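Local coordinates for protein tRNA(Phe) 7-((3-amino-3-carboxypropyl)-4-demethylwyosine(37)-N(4))-methyltransferase 1 (Pyrococcus horikoshii, PDB 2IT2) that probably methylates the N-4 position of a wyosine intermediate at position 37 of tRNA(Phe), using S-adenosyl-L-methionine as methyl donor, at residues B[56-61]-B[76-81]; B[101-106]-B[151-156]; B[49-54]-B[107-112]; B[92-97]-B[161-166]. All blocks are in the same frame, centred on the assembly; numbering follows the deposited sequence.

From the N terminus, strand 48-63 enters with residues 49-54, the first half of contact 3, and continues, past a corner at residue 52, into 56-61, which pairs with 76-81. Contact 1 thus closes a hairpin lying wholly within the larger loop of contact 3. After helix 84-91, residues 92-97 open contact 4 and 101-106 open contact 2; only then does 107-112 close contact 3, so contact 3 crosses both. Contact 2 closes at 151-156 and contact 4 at 161-166, making contact 2 the inner of that pair. Contacts 1, 2 and 3 pair strands of one antiparallel sheet; contact 4 ties the loop after helix 84-91 to the hairpin of strands 153-159 and 162-163.

Contact 1: B[56-61]-B[76-81]; sequences GRISVM and GKWHRE
Ile58 and Val60 pair with Trp78 and Gly76 in an antiparallel beta hairpin whose two strand segments run 179° apart, with axes 4.7 Å from each other. Two hydrogen-bonded pairs define the register. Ile58 N gives its hydrogen to Trp78 O over 2.7 Å, and Trp78 N returns a bond to Ile58 O. Val60 and Gly76 exchange the same two bonds. Between them Ser59 and Lys77 form a non-hydrogen-bonded pair, and the CA of each residue leans on a carbonyl of the opposite strand, as Ser59 CA does on Gly76 O.

The side-chain packing is built on the indole. Chi1 of -50° sets CG of Trp78 beside the backbone N, and chi2 of -85° turns the six-membered ring back over Gly76 and towards the partner. Its apolar neighbours are Ile58 CG2, 3.9 Å from Trp78 CE3 with the two side chains meeting at about a right angle, and Val60 CG2, which touches the rim from within the ring plane at CH2. Separately, Trp78 CE3 comes to 3.3 Å from the carbonyl oxygen Ile58 O. One face of the indole lies over Gly76 C, and Gly76 lacks the beta carbon that would run into CH2. An alanine at Trp78 would probably leave Val60 CG2 and Ile58 CG2 without their aromatic neighbour and open a gap above Gly76.

Helix 84-91 covers Val60 and Trp78 on this side, while helix 167-194 meets Ile58. Beyond the strand end, Ile58 CD1 rests 3.6 Å from the backbone oxygen Arg80 O.

Contact 2: B[101-106]-B[151-156]; sequences FLVRSP and ERMDVL
Arg104 and Asp154 form the polar centre of this antiparallel strand pair, joined by a salt bridge of 2.6 Å from Arg104 NH2 to Asp154 OD1. The bend at chi2 (-68°) turns CD of Arg104 towards the partner strand. Arg104 NH1 donates to Met153 O at 3.1 Å and, within its own strand, to Val103 O. Each of these carbonyls also accepts a backbone N-H, which reaches it from the opposite face of its plane. Arg152 CZ lies 3.8 Å above the centre of the Arg104 guanidinium, the planes inclined by 50°, a close approach of like charges. Asp154 OD1, also weakly bonded to Arg152 NH2, probably offsets the two nearby positive charges. A leucine in place of Arg104 would probably leave Asp154 OD1 without its short bond and Met153 O without its second donor.

Backbone bonds link Phe101 with Val155 and Val103 with Met153. Past the strand end, a water spans the wider gap, accepting from Ser105 N at 2.6 Å and donating to Glu151 O.

On the face away from the charges, Val103 CG2 packs 3.8 Å from CE of Met153, a selenomethionine. Helix 167-194 covers this face through Ala177 and Gln180. Strand 48-63 flanks 101-104 on its other edge, while Asp154 OD2 bonds to Asp154 N of the second subunit, placing strand 153-156 at the dimer interface.

Contact 3: B[49-54]-B[107-112]; sequences FTTSSC and ILHVGA
Phe49 lays its ring flat over Gly111, whose CA sits 3.8 Å from the centroid of the Phe49 ring and 15° off the ring normal, a CH-pi contact over the face. The first torsion of Phe49 (61°) sets CG between its backbone N and carbonyl carbon, and the second, not far from a right angle, turns the face of the ring to the neighbouring strand. Gly111 makes this possible: a beta carbon there would clash with CZ. The two residues also exchange backbone hydrogen bonds, the shorter from Gly111 N to Phe49 O at 2.8 Å. Strands 48-63 and 98-112 pair antiparallel here, the axes of 49-51 and 107-112 standing at 138°, and the corner at Ser52 interrupts the pairing.

Thr51 and His109 cross at about a right angle, and OG1 of Thr51 presses to 3.0 Å from His109 CB. The imidazole lies beside Ser52, obliquely to its carbonyl, and turns NE2 to Glu146 on strand 143-148.

Ser53 points at the opposite strand. Its OG accepts from His109 N at 3.2 Å and donates to Thr51 O, linking the chain before the corner with the strand across it. Leu108 CD2 lies 3.8 Å from Ser53 CB. Regular pairing resumes where Cys54 N bonds to Ile107 O over 2.9 Å, and Cys54 SG leans on Ile107 CB. A water donates to both Ser52 O and Ile107 O.

Strand 143-148 continues the sheet beyond 107-112, bonding to Leu108, Val110 and Ala112. Helices 11-27 and 36-43 pack on Phe49 and Thr50, with Asn43 bonded to Thr50 OG1.

Contact 4: B[92-97]-B[161-166]; sequences KKHRSG and GEIFVG
The loop between helix 84-91 and strand 98-112 meets the turn of the hairpin 153-159/162-163 through His94 and Gly161, at the outer end of the sheet. The contact is small, burying 178 Å² in all, and its centre lies about 27 Å from the centre of the chain.

His94 is its one buried residue. CG stands anti to the backbone N (chi1 174°), and the imidazole reaches from there to the start of the opposite segment. Its far side does the touching: His94 NE2 is 3.0 Å from Gly161 N, and its CD2 is 3.6 Å from Gly161 CA. Two residues on from Gly161, in strand 162-163, Ile163 brings CD1 to 3.8 Å from the same CD2 of His94, so that one ring carbon meets both backbone and aliphatic side chain. Leu99 of strand 98-112 touches both His94 and Ile163 and adds an aliphatic side to the ring's surroundings.

The near side of the ring is fixed by Glu62, whose OE1 bonds to His94 ND1 and also to the backbone N of Arg95. Arg95 folds back along its own loop, where Arg95 NH1 donates to His94 O at 2.8 Å and to Lys92 O at 3.1 Å. Next to the turn, Asn160 bonds through OD1 to Gly97 N and ties the loop in a second place. At the other end of 161-166, Phe164 makes a cation-pi contact with Lys172 of the second subunit.

Chemically, the grip of Glu62 OE1 on His94 ND1 and on the Arg95 N-H is likely to limit the turning of a buried ring whose NE2 and CD2 pack on the Gly161 backbone.

Contact 1: B[56-61]-B[76-81]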
# COMPACT_ATOMS: atom_id res chain seq x y z
N GLY B 56 -7.00 10.68 5.72
CA GLY B 56 -7.75 9.44 5.86
C GLY B 56 -9.16 9.59 5.33
O GLY B 56 -9.73 10.68 5.40
N ARG B 57 -9.75 8.52 4.81
CA ARG B 57 -11.10 8.67 4.30
C ARG B 57 -11.97 7.42 4.33
O ARG B 57 -11.49 6.30 4.20
CB ARG B 57 -11.05 9.17 2.86
CG ARG B 57 -10.55 8.15 1.85
CD ARG B 57 -10.81 8.63 0.42
NE ARG B 57 -10.54 7.61 -0.58
CZ ARG B 57 -9.34 7.09 -0.83
NH1 ARG B 57 -8.28 7.50 -0.14
NH2 ARG B 57 -9.19 6.17 -1.77
N ILE B 58 -13.26 7.65 4.53
CA ILE B 58 -14.26 6.58 4.51
C ILE B 58 -15.09 6.97 3.31
O ILE B 58 -15.41 8.15 3.11
CB ILE B 58 -15.15 6.57 5.78
CG1 ILE B 58 -14.28 6.23 7.01
CG2 ILE B 58 -16.28 5.53 5.62
CD1 ILE B 58 -14.98 6.43 8.33
N SER B 59 -15.42 6.00 2.48
CA SER B 59 -16.18 6.32 1.29
C SER B 59 -17.18 5.25 0.91
O SER B 59 -17.02 4.09 1.23
CB SER B 59 -15.22 6.50 0.11
OG SER B 59 -14.09 7.30 0.45
N VAL B 60 -18.24 5.69 0.24
CA VAL B 60 -19.23 4.78 -0.30
C VAL B 60 -19.16 5.19 -1.75
O VAL B 60 -19.53 6.32 -2.10
CB VAL B 60 -20.64 5.02 0.24
CG1 VAL B 60 -21.63 4.24 -0.61
CG2 VAL B 60 -20.73 4.57 1.69
N MSE B 61 -18.67 4.30 -2.60
CA MSE B 61 -18.53 4.64 -4.00
C MSE B 61 -18.83 3.48 -4.93
O MSE B 61 -18.75 2.31 -4.54
CB MSE B 61 -17.11 5.17 -4.26
CG MSE B 61 -15.99 4.26 -3.81
SE MSE B 61 -15.56 2.90 -5.11
CE MSE B 61 -14.07 3.72 -6.01
N GLY B 76 -20.65 8.97 -1.27
CA GLY B 76 -20.40 9.58 0.02
C GLY B 76 -18.90 9.56 0.32
O GLY B 76 -18.19 8.61 0.03
N LYS B 77 -18.35 10.65 0.86
CA LYS B 77 -16.92 10.73 1.13
C LYS B 77 -16.71 11.54 2.41
O LYS B 77 -17.11 12.69 2.50
CB LYS B 77 -16.20 11.40 -0.06
CG LYS B 77 -14.67 11.43 0.03
CD LYS B 77 -14.03 11.81 -1.31
CE LYS B 77 -14.47 13.18 -1.81
NZ LYS B 77 -13.89 13.49 -3.15
N TRP B 78 -16.07 10.92 3.40
CA TRP B 78 -15.83 11.56 4.68
C TRP B 78 -14.38 11.37 5.13
O TRP B 78 -13.79 10.31 4.97
CB TRP B 78 -16.77 10.94 5.71
CG TRP B 78 -18.15 10.92 5.20
CD1 TRP B 78 -19.10 11.96 5.27
CD2 TRP B 78 -18.84 9.78 4.61
NE1 TRP B 78 -20.32 11.60 4.80
CE2 TRP B 78 -20.17 10.18 4.37
CE3 TRP B 78 -18.44 8.49 4.29
CZ2 TRP B 78 -21.07 9.29 3.81
CZ3 TRP B 78 -19.34 7.59 3.74
CH2 TRP B 78 -20.67 8.00 3.50
N HIS B 79 -13.80 12.45 5.67
CA HIS B 79 -12.54 12.22 6.35
C HIS B 79 -12.69 12.38 7.86
O HIS B 79 -11.76 12.75 8.57
CB HIS B 79 -11.52 13.23 5.82
CG HIS B 79 -11.91 14.62 6.25
ND1 HIS B 79 -11.80 15.06 7.52
CD2 HIS B 79 -12.44 15.65 5.46
CE1 HIS B 79 -12.23 16.34 7.50
NE2 HIS B 79 -12.62 16.71 6.28
N ARG B 80 -13.92 12.05 8.29
CA ARG B 80 -14.23 11.95 9.71
C ARG B 80 -14.86 10.60 10.03
O ARG B 80 -15.32 9.88 9.16
CB ARG B 80 -15.19 13.08 10.07
CG ARG B 80 -14.48 14.41 10.31
CD ARG B 80 -15.41 15.47 10.89
NE ARG B 80 -14.73 16.76 10.98
CZ ARG B 80 -14.90 17.62 9.96
NH1 ARG B 80 -15.66 17.29 8.93
NH2 ARG B 80 -14.30 18.82 9.99
N GLU B 81 -15.09 10.27 11.30
CA GLU B 81 -15.89 9.10 11.62
C GLU B 81 -17.32 9.40 11.16
O GLU B 81 -17.74 10.56 11.14
CB GLU B 81 -15.87 8.84 13.12
CG GLU B 81 -14.48 8.63 13.67
CD GLU B 81 -14.47 8.43 15.16
OE1 GLU B 81 -14.93 7.37 15.63
OE2 GLU B 81 -14.01 9.36 15.86

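Contact 2: B[101-106]-B[151-156]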
# COMPACT_ATOMS: atom_id res chain seq x y z
N PHE B 101 -17.78 -0.05 0.18
CA PHE B 101 -17.59 0.76 1.37
C PHE B 101 -16.07 0.66 1.55
O PHE B 101 -15.54 -0.45 1.72
CB PHE B 101 -18.34 0.17 2.58
CG PHE B 101 -18.16 0.96 3.85
CD1 PHE B 101 -17.01 0.81 4.62
CD2 PHE B 101 -19.13 1.87 4.25
CE1 PHE B 101 -16.83 1.56 5.78
CE2 PHE B 101 -18.96 2.63 5.41
CZ PHE B 101 -17.81 2.47 6.17
N LEU B 102 -15.38 1.79 1.49
CA LEU B 102 -13.92 1.78 1.59
C LEU B 102 -13.39 2.63 2.74
O LEU B 102 -13.96 3.66 3.09
CB LEU B 102 -13.29 2.32 0.29
CG LEU B 102 -13.76 1.73 -1.05
CD1 LEU B 102 -13.14 2.50 -2.22
CD2 LEU B 102 -13.41 0.26 -1.13
N VAL B 103 -12.30 2.15 3.33
CA VAL B 103 -11.59 2.90 4.36
C VAL B 103 -10.14 2.95 3.87
O VAL B 103 -9.55 1.91 3.55
CB VAL B 103 -11.63 2.22 5.74
CG1 VAL B 103 -10.78 3.01 6.72
CG2 VAL B 103 -13.05 2.17 6.24
N ARG B 104 -9.57 4.16 3.80
CA ARG B 104 -8.20 4.35 3.35
C ARG B 104 -7.39 5.20 4.31
O ARG B 104 -7.89 6.17 4.88
CB ARG B 104 -8.17 5.00 1.96
CG ARG B 104 -8.74 4.12 0.87
CD ARG B 104 -7.85 2.92 0.62
NE ARG B 104 -8.33 2.09 -0.49
CZ ARG B 104 -9.23 1.13 -0.37
NH1 ARG B 104 -9.76 0.86 0.81
NH2 ARG B 104 -9.61 0.44 -1.44
N SER B 105 -6.12 4.83 4.46
CA SER B 105 -5.18 5.52 5.35
C SER B 105 -4.79 6.91 4.87
O SER B 105 -4.89 7.22 3.68
CB SER B 105 -3.90 4.69 5.48
OG SER B 105 -2.80 5.49 5.91
N PRO B 106 -4.37 7.78 5.81
CA PRO B 106 -3.96 9.12 5.40
C PRO B 106 -2.69 8.89 4.57
O PRO B 106 -2.01 7.87 4.73
CB PRO B 106 -3.64 9.83 6.72
CG PRO B 106 -4.48 9.13 7.72
CD PRO B 106 -4.43 7.67 7.28
N GLU B 151 -3.75 0.04 7.82
CA GLU B 151 -5.19 -0.17 8.00
C GLU B 151 -6.03 0.21 6.80
O GLU B 151 -5.80 1.24 6.16
CB GLU B 151 -5.69 0.61 9.22
CG GLU B 151 -5.25 0.03 10.56
CD GLU B 151 -3.76 -0.30 10.59
OE1 GLU B 151 -2.94 0.62 10.38
OE2 GLU B 151 -3.42 -1.48 10.83
N ARG B 152 -7.01 -0.63 6.49
CA ARG B 152 -7.91 -0.37 5.37
C ARG B 152 -9.04 -1.38 5.37
O ARG B 152 -8.98 -2.40 6.08
CB ARG B 152 -7.17 -0.44 4.04
CG ARG B 152 -6.65 -1.83 3.70
CD ARG B 152 -5.93 -1.84 2.36
NE ARG B 152 -6.85 -1.65 1.24
CZ ARG B 152 -6.46 -1.40 -0.01
NH1 ARG B 152 -5.17 -1.31 -0.31
NH2 ARG B 152 -7.36 -1.25 -0.97
N MSE B 153 -10.07 -1.10 4.59
CA MSE B 153 -11.22 -1.99 4.47
C MSE B 153 -11.83 -1.80 3.09
O MSE B 153 -11.81 -0.70 2.52
CB MSE B 153 -12.27 -1.71 5.55
CG MSE B 153 -13.47 -2.67 5.51
SE MSE B 153 -14.41 -2.85 7.21
CE MSE B 153 -14.13 -1.07 7.83
N ASP B 154 -12.35 -2.91 2.57
CA ASP B 154 -12.98 -2.96 1.26
C ASP B 154 -14.13 -3.94 1.41
O ASP B 154 -13.91 -5.15 1.41
CB ASP B 154 -12.01 -3.53 0.22
CG ASP B 154 -10.67 -2.83 0.22
OD1 ASP B 154 -10.59 -1.70 -0.30
OD2 ASP B 154 -9.68 -3.41 0.73
N VAL B 155 -15.34 -3.42 1.55
CA VAL B 155 -16.53 -4.26 1.68
C VAL B 155 -17.53 -3.98 0.55
O VAL B 155 -17.92 -2.84 0.30
CB VAL B 155 -17.24 -4.03 3.03
CG1 VAL B 155 -18.53 -4.82 3.07
CG2 VAL B 155 -16.32 -4.44 4.18
N LEU B 156 -17.93 -5.05 -0.12
CA LEU B 156 -18.89 -4.96 -1.21
C LEU B 156 -20.29 -4.78 -0.61
O LEU B 156 -20.72 -5.58 0.21
CB LEU B 156 -18.85 -6.24 -2.04
CG LEU B 156 -19.78 -6.33 -3.25
CD1 LEU B 156 -19.41 -5.32 -4.32
CD2 LEU B 156 -19.67 -7.74 -3.78
O HOH W 1 -5.51 2.42 3.84

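Contact 3: B[49-54]-B[107-112]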
# COMPACT_ATOMS: atom_id res chain seq x y z
N PHE B 49 9.64 19.65 3.21
CA PHE B 49 8.50 20.46 2.75
C PHE B 49 7.39 19.48 2.40
O PHE B 49 7.66 18.31 2.15
CB PHE B 49 8.84 21.38 1.56
CG PHE B 49 9.28 20.66 0.31
CD1 PHE B 49 8.34 20.12 -0.57
CD2 PHE B 49 10.64 20.56 -0.02
CE1 PHE B 49 8.75 19.49 -1.75
CE2 PHE B 49 11.05 19.93 -1.21
CZ PHE B 49 10.10 19.39 -2.07
N THR B 50 6.15 19.94 2.40
CA THR B 50 5.05 19.04 2.07
C THR B 50 4.42 19.33 0.72
O THR B 50 4.43 20.47 0.24
CB THR B 50 3.92 19.09 3.14
OG1 THR B 50 3.33 20.39 3.16
CG2 THR B 50 4.47 18.76 4.53
N THR B 51 3.91 18.28 0.09
CA THR B 51 3.23 18.41 -1.19
C THR B 51 1.86 17.78 -0.94
O THR B 51 1.56 17.42 0.19
CB THR B 51 4.01 17.68 -2.33
OG1 THR B 51 4.09 16.28 -2.04
CG2 THR B 51 5.43 18.24 -2.46
N SER B 52 1.01 17.67 -1.96
CA SER B 52 -0.33 17.11 -1.77
C SER B 52 -0.45 15.97 -0.75
O SER B 52 0.23 14.95 -0.88
CB SER B 52 -0.88 16.65 -3.12
OG SER B 52 0.01 15.75 -3.75
N SER B 53 -1.34 16.13 0.25
CA SER B 53 -1.56 15.11 1.30
C SER B 53 -3.04 15.01 1.73
O SER B 53 -3.86 15.83 1.32
CB SER B 53 -0.69 15.44 2.52
OG SER B 53 0.68 15.56 2.17
N CYS B 54 -3.37 14.01 2.55
CA CYS B 54 -4.75 13.79 3.04
C CYS B 54 -4.76 13.08 4.41
O CYS B 54 -3.83 12.35 4.73
CB CYS B 54 -5.55 13.00 2.00
SG CYS B 54 -4.81 11.43 1.50
N ILE B 107 -2.39 9.83 3.68
CA ILE B 107 -1.18 9.76 2.86
C ILE B 107 -0.52 11.13 2.87
O ILE B 107 -1.15 12.13 2.52
CB ILE B 107 -1.49 9.39 1.40
CG1 ILE B 107 -2.18 8.02 1.32
CG2 ILE B 107 -0.19 9.39 0.59
CD1 ILE B 107 -2.53 7.60 -0.09
N LEU B 108 0.74 11.18 3.27
CA LEU B 108 1.47 12.44 3.29
C LEU B 108 2.66 12.31 2.34
O LEU B 108 3.33 11.26 2.30
CB LEU B 108 1.96 12.76 4.71
CG LEU B 108 1.00 12.63 5.91
CD1 LEU B 108 1.76 12.86 7.21
CD2 LEU B 108 -0.16 13.62 5.78
N HIS B 109 2.89 13.34 1.54
CA HIS B 109 4.02 13.34 0.62
C HIS B 109 4.94 14.44 1.12
O HIS B 109 4.51 15.59 1.29
CB HIS B 109 3.56 13.59 -0.81
CG HIS B 109 2.92 12.39 -1.44
ND1 HIS B 109 2.31 12.43 -2.68
CD2 HIS B 109 2.83 11.11 -1.02
CE1 HIS B 109 1.87 11.22 -2.99
NE2 HIS B 109 2.17 10.40 -2.00
N VAL B 110 6.19 14.08 1.39
CA VAL B 110 7.16 15.03 1.93
C VAL B 110 8.48 15.08 1.15
O VAL B 110 9.12 14.05 0.93
CB VAL B 110 7.47 14.71 3.42
CG1 VAL B 110 8.37 15.77 3.99
CG2 VAL B 110 6.18 14.64 4.25
N GLY B 111 8.90 16.27 0.74
CA GLY B 111 10.16 16.39 0.03
C GLY B 111 11.29 16.48 1.06
O GLY B 111 11.09 17.04 2.12
N ALA B 112 12.45 15.92 0.74
CA ALA B 112 13.60 15.95 1.65
C ALA B 112 14.84 16.50 0.95
O ALA B 112 15.04 16.28 -0.24
CB ALA B 112 13.89 14.53 2.18
O HOH W 2 -1.53 12.47 -0.27

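Contact 4: B[92-97]-B[161-166]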
# COMPACT_ATOMS: atom_id res chain seq x y z
N LYS B 92 -28.39 5.00 -0.57
CA LYS B 92 -29.65 5.23 -1.26
C LYS B 92 -29.47 5.75 -2.68
O LYS B 92 -30.39 5.67 -3.49
CB LYS B 92 -30.50 6.22 -0.46
CG LYS B 92 -31.81 6.59 -1.12
CD LYS B 92 -32.52 7.66 -0.33
CE LYS B 92 -33.77 8.12 -1.04
NZ LYS B 92 -34.48 9.19 -0.27
N LYS B 93 -28.29 6.29 -2.99
CA LYS B 93 -27.99 6.84 -4.31
C LYS B 93 -27.38 5.84 -5.30
O LYS B 93 -27.15 6.18 -6.46
CB LYS B 93 -27.03 8.03 -4.17
CG LYS B 93 -27.54 9.14 -3.27
CD LYS B 93 -26.49 10.22 -3.08
CE LYS B 93 -27.00 11.32 -2.16
NZ LYS B 93 -25.97 12.36 -1.92
N HIS B 94 -27.12 4.62 -4.84
CA HIS B 94 -26.51 3.60 -5.70
C HIS B 94 -27.39 3.20 -6.87
O HIS B 94 -28.56 2.89 -6.69
CB HIS B 94 -26.17 2.37 -4.86
CG HIS B 94 -25.66 1.21 -5.67
ND1 HIS B 94 -24.64 1.33 -6.59
CD2 HIS B 94 -26.03 -0.09 -5.69
CE1 HIS B 94 -24.41 0.16 -7.14
NE2 HIS B 94 -25.24 -0.73 -6.61
N ARG B 95 -26.80 3.17 -8.07
CA ARG B 95 -27.54 2.81 -9.27
C ARG B 95 -26.81 1.88 -10.23
O ARG B 95 -27.44 1.04 -10.89
CB ARG B 95 -27.95 4.08 -10.00
CG ARG B 95 -28.96 4.89 -9.22
CD ARG B 95 -30.32 4.22 -9.23
NE ARG B 95 -31.33 5.06 -8.59
CZ ARG B 95 -31.32 5.41 -7.31
NH1 ARG B 95 -30.34 4.99 -6.51
NH2 ARG B 95 -32.29 6.16 -6.81
N SER B 96 -25.49 2.00 -10.31
CA SER B 96 -24.72 1.19 -11.25
C SER B 96 -23.35 0.73 -10.76
O SER B 96 -22.74 1.37 -9.90
CB SER B 96 -24.54 1.96 -12.55
OG SER B 96 -23.78 1.22 -13.49
N GLY B 97 -22.88 -0.37 -11.34
CA GLY B 97 -21.58 -0.92 -11.00
C GLY B 97 -21.56 -1.54 -9.63
O GLY B 97 -22.61 -1.79 -9.04
N GLY B 161 -27.39 -1.47 -8.52
CA GLY B 161 -28.64 -1.08 -7.91
C GLY B 161 -29.13 -1.97 -6.78
O GLY B 161 -29.91 -1.52 -5.93
N GLU B 162 -28.70 -3.23 -6.77
CA GLU B 162 -29.11 -4.17 -5.74
C GLU B 162 -28.20 -4.06 -4.53
O GLU B 162 -26.98 -3.95 -4.67
CB GLU B 162 -29.04 -5.60 -6.29
CG GLU B 162 -29.54 -6.67 -5.33
CD GLU B 162 -29.31 -8.07 -5.88
OE1 GLU B 162 -29.60 -8.30 -7.07
OE2 GLU B 162 -28.84 -8.94 -5.11
N ILE B 163 -28.79 -4.09 -3.34
CA ILE B 163 -28.02 -3.99 -2.11
C ILE B 163 -27.92 -5.39 -1.49
O ILE B 163 -28.91 -6.10 -1.41
CB ILE B 163 -28.70 -2.99 -1.13
CG1 ILE B 163 -28.82 -1.61 -1.78
CG2 ILE B 163 -27.89 -2.87 0.15
CD1 ILE B 163 -27.50 -1.09 -2.36
N PHE B 164 -26.72 -5.78 -1.05
CA PHE B 164 -26.51 -7.11 -0.48
C PHE B 164 -26.54 -7.18 1.04
O PHE B 164 -26.69 -8.26 1.61
CB PHE B 164 -25.17 -7.71 -0.94
CG PHE B 164 -24.98 -7.77 -2.43
CD1 PHE B 164 -26.03 -8.07 -3.28
CD2 PHE B 164 -23.72 -7.53 -2.99
CE1 PHE B 164 -25.85 -8.14 -4.66
CE2 PHE B 164 -23.53 -7.60 -4.36
CZ PHE B 164 -24.59 -7.90 -5.20
N VAL B 165 -26.38 -6.03 1.68
CA VAL B 165 -26.33 -5.99 3.14
C VAL B 165 -27.55 -5.42 3.89
O VAL B 165 -28.38 -4.70 3.33
CB VAL B 165 -25.06 -5.23 3.61
CG1 VAL B 165 -23.81 -5.80 2.90
CG2 VAL B 165 -25.18 -3.74 3.33
N GLY B 166 -27.64 -5.76 5.17
CA GLY B 166 -28.71 -5.27 6.00
C GLY B 166 -28.17 -4.33 7.05
O GLY B 166 -26.98 -4.02 7.06